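Local atomic coordinates of ferrous iron uptake transporter protein B (Streptococcus thermophilus, PDB entry 3TAH), a protein that probably transports ferrous iron across the cell membrane in a GTP-driven uptake system, this chain being its N-terminal nucleotide-binding G-protein domain with the attached helical domain. Residues P12-T17 against L85-A90; H26-G31 against E39-L44; N96-T101 against N247-F252; P109-L114 against D152-K157. The protein carries 1 engineered substitution. One frame throughout, in Å; residues are numbered along the deposited sequence.

Contact 1 (P12-T17 against L85-A90). Engineered in segment 12-17: Ala13 (natural residue Asn). With BGO (3'-O-(N-methylanthraniloyl)guanosine-5'-diphosphate), chain C.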
loop_
_atom_site.group_PDB
_atom_site.type_symbol
_atom_site.label_atom_id
_atom_site.label_comp_id
_atom_site.label_asym_id
_atom_site.label_seq_id
_atom_site.Cartn_x
_atom_site.Cartn_y
_atom_site.Cartn_z
ATOM N N PRO A 12 10.863 -4.985 4.344
ATOM C CA PRO A 12 12.083 -5.127 5.137
ATOM C C PRO A 12 13.297 -4.663 4.358
ATOM O O PRO A 12 13.389 -4.886 3.141
ATOM C CB PRO A 12 12.170 -6.637 5.373
ATOM C CG PRO A 12 10.749 -7.072 5.367
ATOM C CD PRO A 12 10.100 -6.244 4.308
ATOM N N ALA A 13 14.215 -4.011 5.066
ATOM C CA ALA A 13 15.486 -3.544 4.504
ATOM C C ALA A 13 15.305 -2.494 3.410
ATOM O O ALA A 13 16.148 -2.358 2.539
ATOM C CB ALA A 13 16.341 -4.742 3.994
ATOM N N SER A 14 14.200 -1.752 3.448
ATOM C CA SER A 14 13.965 -0.688 2.489
ATOM C C SER A 14 14.497 0.644 3.001
ATOM O O SER A 14 14.559 1.617 2.253
ATOM C CB SER A 14 12.471 -0.572 2.166
ATOM O OG SER A 14 11.716 -0.209 3.299
ATOM N N GLY A 15 14.878 0.681 4.274
ATOM C CA GLY A 15 15.323 1.909 4.934
ATOM C C GLY A 15 14.233 2.562 5.767
ATOM O O GLY A 15 14.353 3.733 6.144
ATOM N N LYS A 16 13.173 1.810 6.078
ATOM C CA LYS A 16 12.043 2.374 6.812
ATOM C C LYS A 16 12.460 2.811 8.222
ATOM O O LYS A 16 12.120 3.914 8.635
ATOM C CB LYS A 16 10.862 1.394 6.852
ATOM C CG LYS A 16 9.697 1.875 7.716
ATOM C CD LYS A 16 8.478 1.001 7.567
ATOM C CE LYS A 16 8.680 -0.375 8.145
ATOM N NZ LYS A 16 8.869 -0.348 9.629
ATOM N N THR A 17 13.191 1.962 8.945
ATOM C CA THR A 17 13.657 2.306 10.286
ATOM C C THR A 17 14.595 3.506 10.252
ATOM O O THR A 17 14.476 4.409 11.088
ATOM C CB THR A 17 14.412 1.145 10.978
ATOM O OG1 THR A 17 13.556 0.004 11.065
ATOM C CG2 THR A 17 14.851 1.544 12.373
ATOM N N LEU A 85 2.793 6.790 4.011
ATOM C CA LEU A 85 4.126 7.143 3.509
ATOM C C LEU A 85 4.840 5.812 3.268
ATOM O O LEU A 85 5.231 5.099 4.204
ATOM C CB LEU A 85 4.883 8.043 4.491
ATOM C CG LEU A 85 6.284 8.503 4.066
ATOM C CD1 LEU A 85 6.336 9.142 2.690
ATOM C CD2 LEU A 85 6.816 9.483 5.112
ATOM N N ASN A 86 4.968 5.479 1.989
ATOM C CA ASN A 86 5.440 4.179 1.531
ATOM C C ASN A 86 6.926 4.308 1.210
ATOM O O ASN A 86 7.289 5.006 0.262
ATOM C CB ASN A 86 4.586 3.745 0.315
ATOM C CG ASN A 86 5.023 2.431 -0.322
ATOM O OD1 ASN A 86 4.767 2.199 -1.512
ATOM N ND2 ASN A 86 5.665 1.563 0.451
ATOM N N VAL A 87 7.764 3.639 2.005
ATOM C CA VAL A 87 9.222 3.609 1.789
ATOM C C VAL A 87 9.525 2.494 0.785
ATOM O O VAL A 87 9.209 1.323 1.023
ATOM C CB VAL A 87 10.002 3.387 3.111
ATOM C CG1 VAL A 87 11.515 3.378 2.873
ATOM C CG2 VAL A 87 9.619 4.450 4.130
ATOM N N VAL A 88 10.118 2.884 -0.338
ATOM C CA VAL A 88 10.437 1.993 -1.453
ATOM C C VAL A 88 11.939 2.030 -1.747
ATOM O O VAL A 88 12.516 3.102 -1.906
ATOM C CB VAL A 88 9.637 2.420 -2.712
ATOM C CG1 VAL A 88 10.129 1.727 -4.004
ATOM C CG2 VAL A 88 8.135 2.166 -2.483
ATOM N N ASP A 89 12.543 0.845 -1.816
ATOM C CA ASP A 89 13.936 0.662 -2.184
ATOM C C ASP A 89 14.132 0.836 -3.691
ATOM O O ASP A 89 13.809 -0.069 -4.487
ATOM C CB ASP A 89 14.388 -0.738 -1.756
ATOM C CG ASP A 89 15.851 -1.026 -2.077
ATOM O OD1 ASP A 89 16.561 -0.173 -2.635
ATOM O OD2 ASP A 89 16.286 -2.138 -1.760
ATOM N N ALA A 90 14.691 1.985 -4.067
ATOM C CA ALA A 90 14.919 2.328 -5.474
ATOM C C ALA A 90 15.756 1.300 -6.230
ATOM O O ALA A 90 15.579 1.155 -7.436
ATOM C CB ALA A 90 15.568 3.686 -5.593
HETATM C "C'" BGO C . 22.877 -1.092 7.658
HETATM N N1 BGO C . 20.908 4.781 1.447
HETATM C C2 BGO C . 21.906 3.841 1.787
HETATM N N2 BGO C . 23.055 3.825 1.123
HETATM N N3 BGO C . 21.682 2.961 2.776
HETATM C C4 BGO C . 20.509 2.995 3.445
HETATM C C5 BGO C . 19.484 3.904 3.153
HETATM C C6 BGO C . 19.688 4.828 2.128
HETATM O O6 BGO C . 18.835 5.668 1.814
HETATM N N7 BGO C . 18.487 3.649 4.001
HETATM C C8 BGO C . 18.832 2.633 4.795
HETATM N N9 BGO C . 20.067 2.253 4.445
HETATM P PA BGO C . 16.766 -0.224 7.598
HETATM P PB BGO C . 14.093 -1.379 7.449
HETATM C "C1'" BGO C . 24.314 -1.629 7.476
HETATM O "O1'" BGO C . 22.477 -0.720 8.753
HETATM O O1A BGO C . 16.339 1.131 7.959
HETATM C C1B BGO C . 20.898 1.203 4.951
HETATM O O1B BGO C . 13.161 -1.167 6.342
HETATM C "C2'" BGO C . 25.272 -1.496 8.491
HETATM N "N2'" BGO C . 24.998 -0.913 9.662
HETATM O "O2'" BGO C . 21.841 1.672 7.054
HETATM O O2A BGO C . 17.243 -1.165 8.665
HETATM C C2B BGO C . 20.883 0.896 6.362
HETATM O O2B BGO C . 13.848 -0.567 8.627
HETATM C "C3'" BGO C . 26.551 -1.996 8.266
HETATM O "O3'" BGO C . 22.076 -1.008 6.631
HETATM O O3A BGO C . 15.561 -0.995 6.825
HETATM C C3B BGO C . 20.783 -0.449 6.931
HETATM O O3B BGO C . 14.312 -2.829 7.764
HETATM C "C4'" BGO C . 26.875 -2.601 7.066
HETATM O "O4'" BGO C . 20.225 -0.043 4.546
HETATM C C4B BGO C . 20.056 -1.013 5.711
HETATM C "C5'" BGO C . 25.934 -2.736 6.053
HETATM O "O5'" BGO C . 17.907 -0.112 6.467
HETATM C C5B BGO C . 18.550 -1.265 5.902
HETATM C "C6'" BGO C . 24.641 -2.243 6.263
HETATM C "CM'" BGO C . 25.762 -1.183 10.894
#

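Contact 2 (H26-G31 against E39-L44)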
loop_
_atom_site.group_PDB
_atom_site.type_symbol
_atom_site.label_atom_id
_atom_site.label_comp_id
_atom_site.label_asym_id
_atom_site.label_seq_id
_atom_site.Cartn_x
_atom_site.Cartn_y
_atom_site.Cartn_z
ATOM N N HIS A 26 15.097 10.920 18.496
ATOM C CA HIS A 26 15.078 10.004 19.647
ATOM C C HIS A 26 13.733 9.954 20.392
ATOM O O HIS A 26 13.587 9.136 21.303
ATOM C CB HIS A 26 16.215 10.345 20.623
ATOM C CG HIS A 26 17.570 10.368 19.981
ATOM N ND1 HIS A 26 18.387 9.257 19.920
ATOM C CD2 HIS A 26 18.250 11.369 19.371
ATOM C CE1 HIS A 26 19.510 9.574 19.298
ATOM N NE2 HIS A 26 19.452 10.850 18.955
ATOM N N ASN A 27 12.769 10.801 20.018
ATOM C CA ASN A 27 11.433 10.820 20.644
ATOM C C ASN A 27 10.447 9.809 20.066
ATOM O O ASN A 27 9.641 10.164 19.199
ATOM C CB ASN A 27 10.779 12.214 20.541
ATOM C CG ASN A 27 11.207 13.159 21.642
ATOM O OD1 ASN A 27 11.368 12.764 22.802
ATOM N ND2 ASN A 27 11.370 14.427 21.287
ATOM N N GLN A 28 10.493 8.574 20.559
ATOM C CA GLN A 28 9.568 7.532 20.116
ATOM C C GLN A 28 8.852 6.843 21.275
ATOM O O GLN A 28 9.298 6.902 22.422
ATOM C CB GLN A 28 10.303 6.494 19.267
ATOM C CG GLN A 28 11.427 5.766 19.981
ATOM C CD GLN A 28 12.007 4.654 19.137
ATOM O OE1 GLN A 28 12.279 4.847 17.949
ATOM N NE2 GLN A 28 12.202 3.483 19.743
ATOM N N ARG A 29 7.748 6.186 20.938
ATOM C CA ARG A 29 6.932 5.425 21.867
ATOM C C ARG A 29 6.848 4.001 21.335
ATOM O O ARG A 29 6.483 3.812 20.176
ATOM C CB ARG A 29 5.555 6.080 21.954
ATOM C CG ARG A 29 4.592 5.397 22.856
ATOM C CD ARG A 29 3.572 6.385 23.382
ATOM N NE ARG A 29 2.958 7.202 22.336
ATOM C CZ ARG A 29 1.876 6.876 21.622
ATOM N NH1 ARG A 29 1.238 5.717 21.799
ATOM N NH2 ARG A 29 1.424 7.725 20.705
ATOM N N VAL A 30 7.189 3.014 22.165
ATOM C CA VAL A 30 7.222 1.610 21.759
ATOM C C VAL A 30 6.382 0.728 22.689
ATOM O O VAL A 30 6.425 0.867 23.911
ATOM C CB VAL A 30 8.670 1.063 21.704
ATOM C CG1 VAL A 30 8.683 -0.397 21.269
ATOM C CG2 VAL A 30 9.502 1.879 20.749
ATOM N N GLY A 31 5.617 -0.175 22.090
ATOM C CA GLY A 31 4.796 -1.147 22.828
ATOM C C GLY A 31 4.502 -2.332 21.928
ATOM O O GLY A 31 5.322 -2.685 21.086
ATOM N N GLU A 39 5.630 -5.496 17.572
ATOM C CA GLU A 39 5.966 -4.166 18.081
ATOM C C GLU A 39 5.032 -3.100 17.519
ATOM O O GLU A 39 4.739 -3.097 16.323
ATOM C CB GLU A 39 7.417 -3.803 17.731
ATOM C CG GLU A 39 7.808 -2.349 17.973
ATOM C CD GLU A 39 9.179 -2.039 17.417
ATOM O OE1 GLU A 39 10.159 -2.322 18.136
ATOM O OE2 GLU A 39 9.262 -1.518 16.274
ATOM N N ARG A 40 4.575 -2.207 18.391
ATOM C CA ARG A 40 3.841 -1.018 17.988
ATOM C C ARG A 40 4.707 0.175 18.324
ATOM O O ARG A 40 5.006 0.411 19.503
ATOM C CB ARG A 40 2.518 -0.930 18.729
ATOM C CG ARG A 40 1.635 0.242 18.355
ATOM C CD ARG A 40 0.365 0.154 19.184
ATOM N NE ARG A 40 -0.662 1.104 18.782
ATOM C CZ ARG A 40 -1.868 1.186 19.349
ATOM N NH1 ARG A 40 -2.213 0.385 20.364
ATOM N NH2 ARG A 40 -2.738 2.090 18.905
ATOM N N LYS A 41 5.106 0.925 17.295
ATOM C CA LYS A 41 6.014 2.045 17.468
ATOM C C LYS A 41 5.504 3.265 16.724
ATOM O O LYS A 41 5.089 3.168 15.573
ATOM C CB LYS A 41 7.404 1.693 16.961
ATOM C CG LYS A 41 8.446 2.808 17.147
ATOM C CD LYS A 41 9.858 2.302 16.879
ATOM C CE LYS A 41 10.056 1.856 15.421
ATOM N NZ LYS A 41 11.490 1.520 15.138
ATOM N N SER A 42 5.569 4.406 17.396
ATOM C CA SER A 42 5.208 5.675 16.798
ATOM C C SER A 42 6.088 6.776 17.347
ATOM O O SER A 42 6.763 6.598 18.368
ATOM C CB SER A 42 3.747 5.999 17.072
ATOM O OG SER A 42 3.531 6.175 18.466
ATOM N N GLY A 43 6.059 7.904 16.649
ATOM C CA GLY A 43 6.787 9.110 17.050
ATOM C C GLY A 43 6.254 10.331 16.345
ATOM O O GLY A 43 5.721 10.228 15.238
ATOM N N LEU A 44 6.388 11.497 16.982
ATOM C CA LEU A 44 6.010 12.762 16.372
ATOM C C LEU A 44 7.111 13.227 15.423
ATOM O O LEU A 44 8.295 12.955 15.659
ATOM C CB LEU A 44 5.749 13.823 17.444
ATOM C CG LEU A 44 4.621 13.488 18.439
ATOM C CD1 LEU A 44 4.413 14.655 19.428
ATOM C CD2 LEU A 44 3.314 13.133 17.734
HETATM O O HOH W 1 7.480 11.655 19.605
HETATM O O HOH W 2 13.299 3.239 16.059
HETATM O O HOH W 3 3.954 8.767 19.015
#

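Contact 3 (N96-T101 against N247-F252)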
loop_
_atom_site.group_PDB
_atom_site.type_symbol
_atom_site.label_atom_id
_atom_site.label_comp_id
_atom_site.label_asym_id
_atom_site.label_seq_id
_atom_site.Cartn_x
_atom_site.Cartn_y
_atom_site.Cartn_z
ATOM N N ASN A 96 9.548 -4.025 -4.704
ATOM C CA ASN A 96 8.980 -3.138 -3.686
ATOM C C ASN A 96 7.581 -2.597 -4.045
ATOM O O ASN A 96 6.748 -2.401 -3.153
ATOM C CB ASN A 96 9.908 -1.959 -3.389
ATOM C CG ASN A 96 11.069 -2.329 -2.478
ATOM O OD1 ASN A 96 11.224 -1.759 -1.386
ATOM N ND2 ASN A 96 11.895 -3.260 -2.919
ATOM N N LEU A 97 7.330 -2.355 -5.336
ATOM C CA LEU A 97 6.034 -1.805 -5.773
ATOM C C LEU A 97 4.887 -2.820 -5.693
ATOM O O LEU A 97 3.725 -2.442 -5.805
ATOM C CB LEU A 97 6.110 -1.199 -7.184
ATOM C CG LEU A 97 6.995 0.042 -7.354
ATOM C CD1 LEU A 97 7.107 0.371 -8.824
ATOM C CD2 LEU A 97 6.464 1.263 -6.543
ATOM N N TYR A 98 5.200 -4.100 -5.510
ATOM C CA TYR A 98 4.165 -5.110 -5.307
ATOM C C TYR A 98 3.277 -4.726 -4.124
ATOM O O TYR A 98 2.047 -4.654 -4.241
ATOM C CB TYR A 98 4.808 -6.480 -5.117
ATOM C CG TYR A 98 3.828 -7.616 -5.047
ATOM C CD1 TYR A 98 3.325 -8.205 -6.208
ATOM C CD2 TYR A 98 3.412 -8.122 -3.823
ATOM C CE1 TYR A 98 2.432 -9.238 -6.149
ATOM C CE2 TYR A 98 2.516 -9.170 -3.760
ATOM C CZ TYR A 98 2.036 -9.716 -4.927
ATOM O OH TYR A 98 1.155 -10.744 -4.867
ATOM N N LEU A 99 3.908 -4.437 -2.995
ATOM C CA LEU A 99 3.192 -3.930 -1.832
ATOM C C LEU A 99 2.488 -2.593 -2.147
ATOM O O LEU A 99 1.345 -2.393 -1.768
ATOM C CB LEU A 99 4.150 -3.733 -0.652
ATOM C CG LEU A 99 3.548 -3.182 0.648
ATOM C CD1 LEU A 99 2.499 -4.129 1.265
ATOM C CD2 LEU A 99 4.651 -2.867 1.647
ATOM N N THR A 100 3.183 -1.689 -2.840
ATOM C CA THR A 100 2.661 -0.371 -3.135
ATOM C C THR A 100 1.277 -0.453 -3.790
ATOM O O THR A 100 0.355 0.289 -3.413
ATOM C CB THR A 100 3.632 0.397 -4.051
ATOM O OG1 THR A 100 4.934 0.443 -3.445
ATOM C CG2 THR A 100 3.096 1.800 -4.324
ATOM N N THR A 101 1.120 -1.370 -4.748
ATOM C CA THR A 101 -0.172 -1.496 -5.444
ATOM C C THR A 101 -1.297 -1.809 -4.454
ATOM O O THR A 101 -2.411 -1.293 -4.558
ATOM C CB THR A 101 -0.133 -2.544 -6.595
ATOM O OG1 THR A 101 0.135 -3.856 -6.081
ATOM C CG2 THR A 101 0.903 -2.172 -7.675
ATOM N N ASN A 247 -0.129 -11.902 -11.153
ATOM C CA ASN A 247 0.366 -11.600 -12.495
ATOM C C ASN A 247 -0.028 -10.198 -12.931
ATOM O O ASN A 247 0.782 -9.488 -13.527
ATOM C CB ASN A 247 -0.133 -12.648 -13.513
ATOM C CG ASN A 247 0.441 -14.032 -13.267
ATOM O OD1 ASN A 247 1.474 -14.177 -12.614
ATOM N ND2 ASN A 247 -0.225 -15.065 -13.802
ATOM N N GLU A 248 -1.276 -9.797 -12.632
ATOM C CA GLU A 248 -1.750 -8.448 -12.980
ATOM C C GLU A 248 -0.992 -7.358 -12.226
ATOM O O GLU A 248 -0.674 -6.330 -12.827
ATOM C CB GLU A 248 -3.272 -8.291 -12.790
ATOM C CG GLU A 248 -4.105 -9.056 -13.813
ATOM C CD GLU A 248 -3.801 -8.678 -15.254
ATOM O OE1 GLU A 248 -3.682 -7.488 -15.572
ATOM O OE2 GLU A 248 -3.685 -9.596 -16.078
ATOM N N ARG A 249 -0.702 -7.560 -10.937
ATOM C CA ARG A 249 0.110 -6.593 -10.183
ATOM C C ARG A 249 1.481 -6.386 -10.836
ATOM O O ARG A 249 1.880 -5.268 -11.118
ATOM C CB ARG A 249 0.286 -6.998 -8.710
ATOM C CG ARG A 249 -0.972 -7.000 -7.881
ATOM C CD ARG A 249 -0.698 -7.260 -6.387
ATOM N NE ARG A 249 -1.963 -7.426 -5.669
ATOM C CZ ARG A 249 -2.797 -6.429 -5.378
ATOM N NH1 ARG A 249 -2.504 -5.171 -5.709
ATOM N NH2 ARG A 249 -3.936 -6.689 -4.741
ATOM N N TYR A 250 2.200 -7.472 -11.086
ATOM C CA TYR A 250 3.509 -7.377 -11.739
ATOM C C TYR A 250 3.451 -6.821 -13.155
ATOM O O TYR A 250 4.338 -6.065 -13.535
ATOM C CB TYR A 250 4.269 -8.718 -11.699
ATOM C CG TYR A 250 4.828 -9.028 -10.333
ATOM C CD1 TYR A 250 5.782 -8.203 -9.746
ATOM C CD2 TYR A 250 4.414 -10.155 -9.618
ATOM C CE1 TYR A 250 6.292 -8.479 -8.477
ATOM C CE2 TYR A 250 4.924 -10.434 -8.356
ATOM C CZ TYR A 250 5.862 -9.594 -7.789
ATOM O OH TYR A 250 6.378 -9.868 -6.538
ATOM N N ALA A 251 2.414 -7.147 -13.924
ATOM C CA ALA A 251 2.277 -6.571 -15.274
ATOM C C ALA A 251 2.134 -5.041 -15.209
ATOM O O ALA A 251 2.811 -4.308 -15.953
ATOM C CB ALA A 251 1.132 -7.233 -16.039
ATOM N N PHE A 252 1.268 -4.564 -14.312
ATOM C CA PHE A 252 1.083 -3.138 -14.088
ATOM C C PHE A 252 2.400 -2.462 -13.713
ATOM O O PHE A 252 2.779 -1.432 -14.286
ATOM C CB PHE A 252 0.049 -2.904 -12.985
ATOM C CG PHE A 252 -0.014 -1.479 -12.527
ATOM C CD1 PHE A 252 -0.754 -0.533 -13.238
ATOM C CD2 PHE A 252 0.657 -1.076 -11.376
ATOM C CE1 PHE A 252 -0.805 0.788 -12.815
ATOM C CE2 PHE A 252 0.605 0.239 -10.950
ATOM C CZ PHE A 252 -0.127 1.171 -11.667
HETATM O O HOH W 4 -1.438 -10.211 -5.350
#

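Contact 4 (P109-L114 against D152-K157)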
loop_
_atom_site.group_PDB
_atom_site.type_symbol
_atom_site.label_atom_id
_atom_site.label_comp_id
_atom_site.label_asym_id
_atom_site.label_seq_id
_atom_site.Cartn_x
_atom_site.Cartn_y
_atom_site.Cartn_z
ATOM N N PRO A 109 -4.601 7.766 0.770
ATOM C CA PRO A 109 -3.626 8.264 -0.227
ATOM C C PRO A 109 -2.179 7.960 0.112
ATOM O O PRO A 109 -1.753 8.182 1.253
ATOM C CB PRO A 109 -3.880 9.771 -0.238
ATOM C CG PRO A 109 -5.320 9.837 0.034
ATOM C CD PRO A 109 -5.553 8.841 1.120
ATOM N N VAL A 110 -1.466 7.444 -0.882
ATOM C CA VAL A 110 -0.076 7.031 -0.753
ATOM C C VAL A 110 0.867 8.110 -1.275
ATOM O O VAL A 110 0.587 8.718 -2.310
ATOM C CB VAL A 110 0.151 5.702 -1.527
ATOM C CG1 VAL A 110 1.623 5.377 -1.667
ATOM C CG2 VAL A 110 -0.625 4.572 -0.832
ATOM N N THR A 111 1.960 8.347 -0.534
ATOM C CA THR A 111 3.092 9.171 -0.955
ATOM C C THR A 111 4.321 8.247 -0.844
ATOM O O THR A 111 4.478 7.555 0.161
ATOM C CB THR A 111 3.269 10.401 -0.058
ATOM O OG1 THR A 111 2.154 11.288 -0.228
ATOM C CG2 THR A 111 4.575 11.136 -0.383
ATOM N N ILE A 112 5.182 8.222 -1.859
ATOM C CA ILE A 112 6.334 7.306 -1.864
ATOM C C ILE A 112 7.627 8.039 -1.529
ATOM O O ILE A 112 7.904 9.063 -2.148
ATOM C CB ILE A 112 6.501 6.590 -3.224
ATOM C CG1 ILE A 112 5.366 5.584 -3.469
ATOM C CG2 ILE A 112 7.856 5.876 -3.302
ATOM C CD1 ILE A 112 5.406 4.932 -4.890
ATOM N N ALA A 113 8.391 7.523 -0.554
ATOM C CA ALA A 113 9.780 7.928 -0.326
ATOM C C ALA A 113 10.569 6.902 -1.126
ATOM O O ALA A 113 10.657 5.741 -0.743
ATOM C CB ALA A 113 10.172 7.894 1.163
ATOM N N LEU A 114 11.131 7.347 -2.245
ATOM C CA LEU A 114 11.887 6.500 -3.141
ATOM C C LEU A 114 13.293 6.550 -2.571
ATOM O O LEU A 114 14.095 7.413 -2.960
ATOM C CB LEU A 114 11.796 7.018 -4.583
ATOM C CG LEU A 114 12.573 6.225 -5.646
ATOM C CD1 LEU A 114 11.987 4.827 -5.776
ATOM C CD2 LEU A 114 12.590 6.910 -7.006
ATOM N N ASP A 152 12.569 15.771 4.730
ATOM C CA ASP A 152 11.580 16.781 5.115
ATOM C C ASP A 152 10.561 17.010 3.995
ATOM O O ASP A 152 9.370 17.251 4.249
ATOM C CB ASP A 152 12.247 18.120 5.470
ATOM C CG ASP A 152 13.217 18.021 6.642
ATOM O OD1 ASP A 152 13.100 17.104 7.486
ATOM O OD2 ASP A 152 14.121 18.882 6.712
ATOM N N GLN A 153 11.052 16.927 2.765
ATOM C CA GLN A 153 10.248 17.069 1.551
ATOM C C GLN A 153 9.173 15.983 1.427
ATOM O O GLN A 153 8.007 16.296 1.136
ATOM C CB GLN A 153 11.130 17.062 0.308
ATOM C CG GLN A 153 12.118 18.243 0.221
ATOM C CD GLN A 153 13.500 17.933 0.773
ATOM O OE1 GLN A 153 13.653 17.283 1.815
ATOM N NE2 GLN A 153 14.525 18.410 0.069
ATOM N N VAL A 154 9.545 14.725 1.660
ATOM C CA VAL A 154 8.570 13.625 1.546
ATOM C C VAL A 154 7.552 13.712 2.689
ATOM O O VAL A 154 6.348 13.494 2.459
ATOM C CB VAL A 154 9.227 12.215 1.419
ATOM C CG1 VAL A 154 9.761 11.683 2.765
ATOM C CG2 VAL A 154 8.235 11.218 0.783
ATOM N N VAL A 155 8.010 14.051 3.898
ATOM C CA VAL A 155 7.091 14.194 5.037
ATOM C C VAL A 155 6.061 15.301 4.761
ATOM O O VAL A 155 4.859 15.114 5.024
ATOM C CB VAL A 155 7.846 14.407 6.380
ATOM C CG1 VAL A 155 6.881 14.835 7.509
ATOM C CG2 VAL A 155 8.582 13.140 6.772
ATOM N N LYS A 156 6.508 16.431 4.208
ATOM C CA LYS A 156 5.606 17.530 3.830
ATOM C C LYS A 156 4.550 17.122 2.799
ATOM O O LYS A 156 3.358 17.472 2.911
ATOM C CB LYS A 156 6.407 18.718 3.275
ATOM C CG LYS A 156 5.561 19.977 2.995
ATOM C CD LYS A 156 6.430 21.163 2.582
ATOM C CE LYS A 156 5.578 22.380 2.240
ATOM N NZ LYS A 156 6.419 23.506 1.733
ATOM N N LYS A 157 4.998 16.394 1.784
ATOM C CA LYS A 157 4.117 15.896 0.743
ATOM C C LYS A 157 3.072 14.952 1.323
ATOM O O LYS A 157 1.866 15.121 1.063
ATOM C CB LYS A 157 4.933 15.203 -0.349
ATOM C CG LYS A 157 4.163 14.702 -1.565
ATOM C CD LYS A 157 3.326 15.779 -2.244
ATOM C CE LYS A 157 4.189 16.884 -2.824
ATOM N NZ LYS A 157 3.367 17.796 -3.676
#

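Contact 1 (P12-T17 against L85-A90)
The flat peptide unit joining Ser14 to Gly15 carries Val87 over one face, where the methyl CG1 rests 3.6 Å from Ser14 O. Guanine lies on the opposite side, with BGO N7 3.7 Å from Gly15 CA, while the N-H of Gly15 is given to BGO O3A at 3.1 Å and the carbonyl receives Asn115. The same Val87 CG1 also reaches the Ser14 hydroxyl, 3.6 Å from OG. That hydroxyl is folded back between the backbone N and the carbonyl carbon (chi1 64°), where it bonds to Asn11 O. No hydrogen bond joins strand and loop. The loop's amides are spent on the phosphates instead. Ala13, an engineered residue, uses its backbone N to hold BGO O3B at 2.9 Å, and Lys16 N meets BGO O1B at 3.0 Å, with weak additional bonds to O1B from Ser14 N and Gly15 N. Thr17 directs both its N and its OG1 to BGO O2B. Lys16 bends at chi3 and chi4, carrying NZ away to Asp55 and Leu56 O and leaving it 5.1 Å from BGO O2B. A ring of amides around the beta-phosphate, at the start of a helix and backed by a buried strand, is the P-loop (Walker A) arrangement of the TRAFAC GTPases.

Contact 2 (H26-G31 against E39-L44)
Arg29 and Ser42 form the firm middle of this antiparallel beta hairpin: Arg29 N reaches Ser42 O at 2.8 Å in a nearly straight bond, and Ser42 N returns one to Arg29 O at 3.0 Å. Gly31 and Arg40 make the next hydrogen-bonded pair, although Arg40 N approaches Gly31 O from above the carbonyl plane. Between them, Val30 and Lys41 lie side by side on one face, CG2 of the valine 3.9 Å from CG of the lysine. Towards Asn27 the ladder gives way to solvent. There a water takes the place of a direct bond, receiving Leu44 N at 2.8 Å and donating to Asn27 O. A second water joins Gln28 OE1 to Lys41 NZ. On the other face of the sheet Ser42 OG lies over the Arg29 guanidinium, offset toward its rim, 3.4 Å from NH2 but badly angled for a hydrogen bond; a third water, bonded to OG and weakly to NH2, spans them. The loop joining the strands includes Thr37, a magnesium ligand in another structure of the protein. Strand 28-32 lies at the sheet margin, strand 39-45 continues the pairing to strand 51-55, and Phe20 of helix 16-24 touches Gln28 and Lys41.

Contact 3 (N96-T101 against N247-F252)
Tyr98 of the G domain meets Arg249 and Tyr250 of the helical domain where two helical segments cross at 111°, their axes 9.6 Å apart, in a helix-helix packing interface between the two domains. The Arg249 chain passes at about a right angle to Tyr98 and lays CD over the ring face, a CH-pi contact 4.1 Å from the centroid. Tyr250 brings its ring nearly parallel to that of Tyr98, the planes 25° apart, but slid so far that the rings barely overlap; CD1 of Tyr98 sits over the rim of the Tyr250 face, 3.3 Å from CZ. Deeper in, the Thr101 hydroxyl donates to Tyr98 O and receives Arg249 NH1 at 3.0 Å, a somewhat bent bond. NH1 also pairs with Glu105, giving the buried charge a counterion, while Thr101 CG2 touches the Phe252 ring. One water bridges the two domains, 2.7 Å from Tyr98 OH and 2.9 Å from Arg249 NE, whose N-H it accepts.

Contact 4 (P109-L114 against D152-K157)
Val154 sets its CG2 methyl against Thr111, Ile112 and Ala113, three successive residues of the strand. It lies 3.8 Å from Thr111 CG2, 3.7 Å from Ile112 O and 3.9 Å from Ala113 CB, meeting backbone and short side chains alike. CG1, between the backbone N and the carbonyl carbon (chi1 77°), lies 4.1 Å from Ala113 CB. One helical turn on, Lys157 adds CG to Thr111 CG2 at 3.8 Å, the two side chains crossing at about a right angle; its chain then bends at chi2 and chi3 and carries the amine off. Behind this first shell, Leu85 and Val141 on the two flanking strands also press on Val154, and Thr161 touches Thr111 while bonding to Lys157 O. Helical residues 152-157 run nearly antiparallel to strand residues 110-114, their axes 8.6 Å apart; helix 151-159 covers one face of the alpha/beta sheet of a P-loop GTPase, and Ile112 points to the other, towards Thr100. No hydrogen bond joins the two segments. The side-chain contacts are made by methyls and methylenes, with Ile112 O the polar atom among them, consistent with shape fit and burial, rather than directed bonds, holding this part of the helix against the strand.

How the contacts relate
The central sheet ties these contacts together. Contacts 1 and 4, with centres about 12 Å apart, use neighbouring strands, Asn86 N bonding to Thr111 O at 2.8 Å, so the layer behind the P-loop continues into the one covered by helix 151-159. Contact 3 reaches strand 83-89 from the other face: Thr100 OG1, 2.6 Å from Asn86 OD1, ties helix 93-105, on which the helical domain packs, to the strand behind the P-loop. Contact 2 follows helix 16-24 and comes within about 4 Å of contact 1 between nearest atoms, its Lys41 side chain about 7 Å from BGO. Only contact 1 binds the nucleotide directly; in contact 4 the Ala113 side chain stays about 9 Å from it.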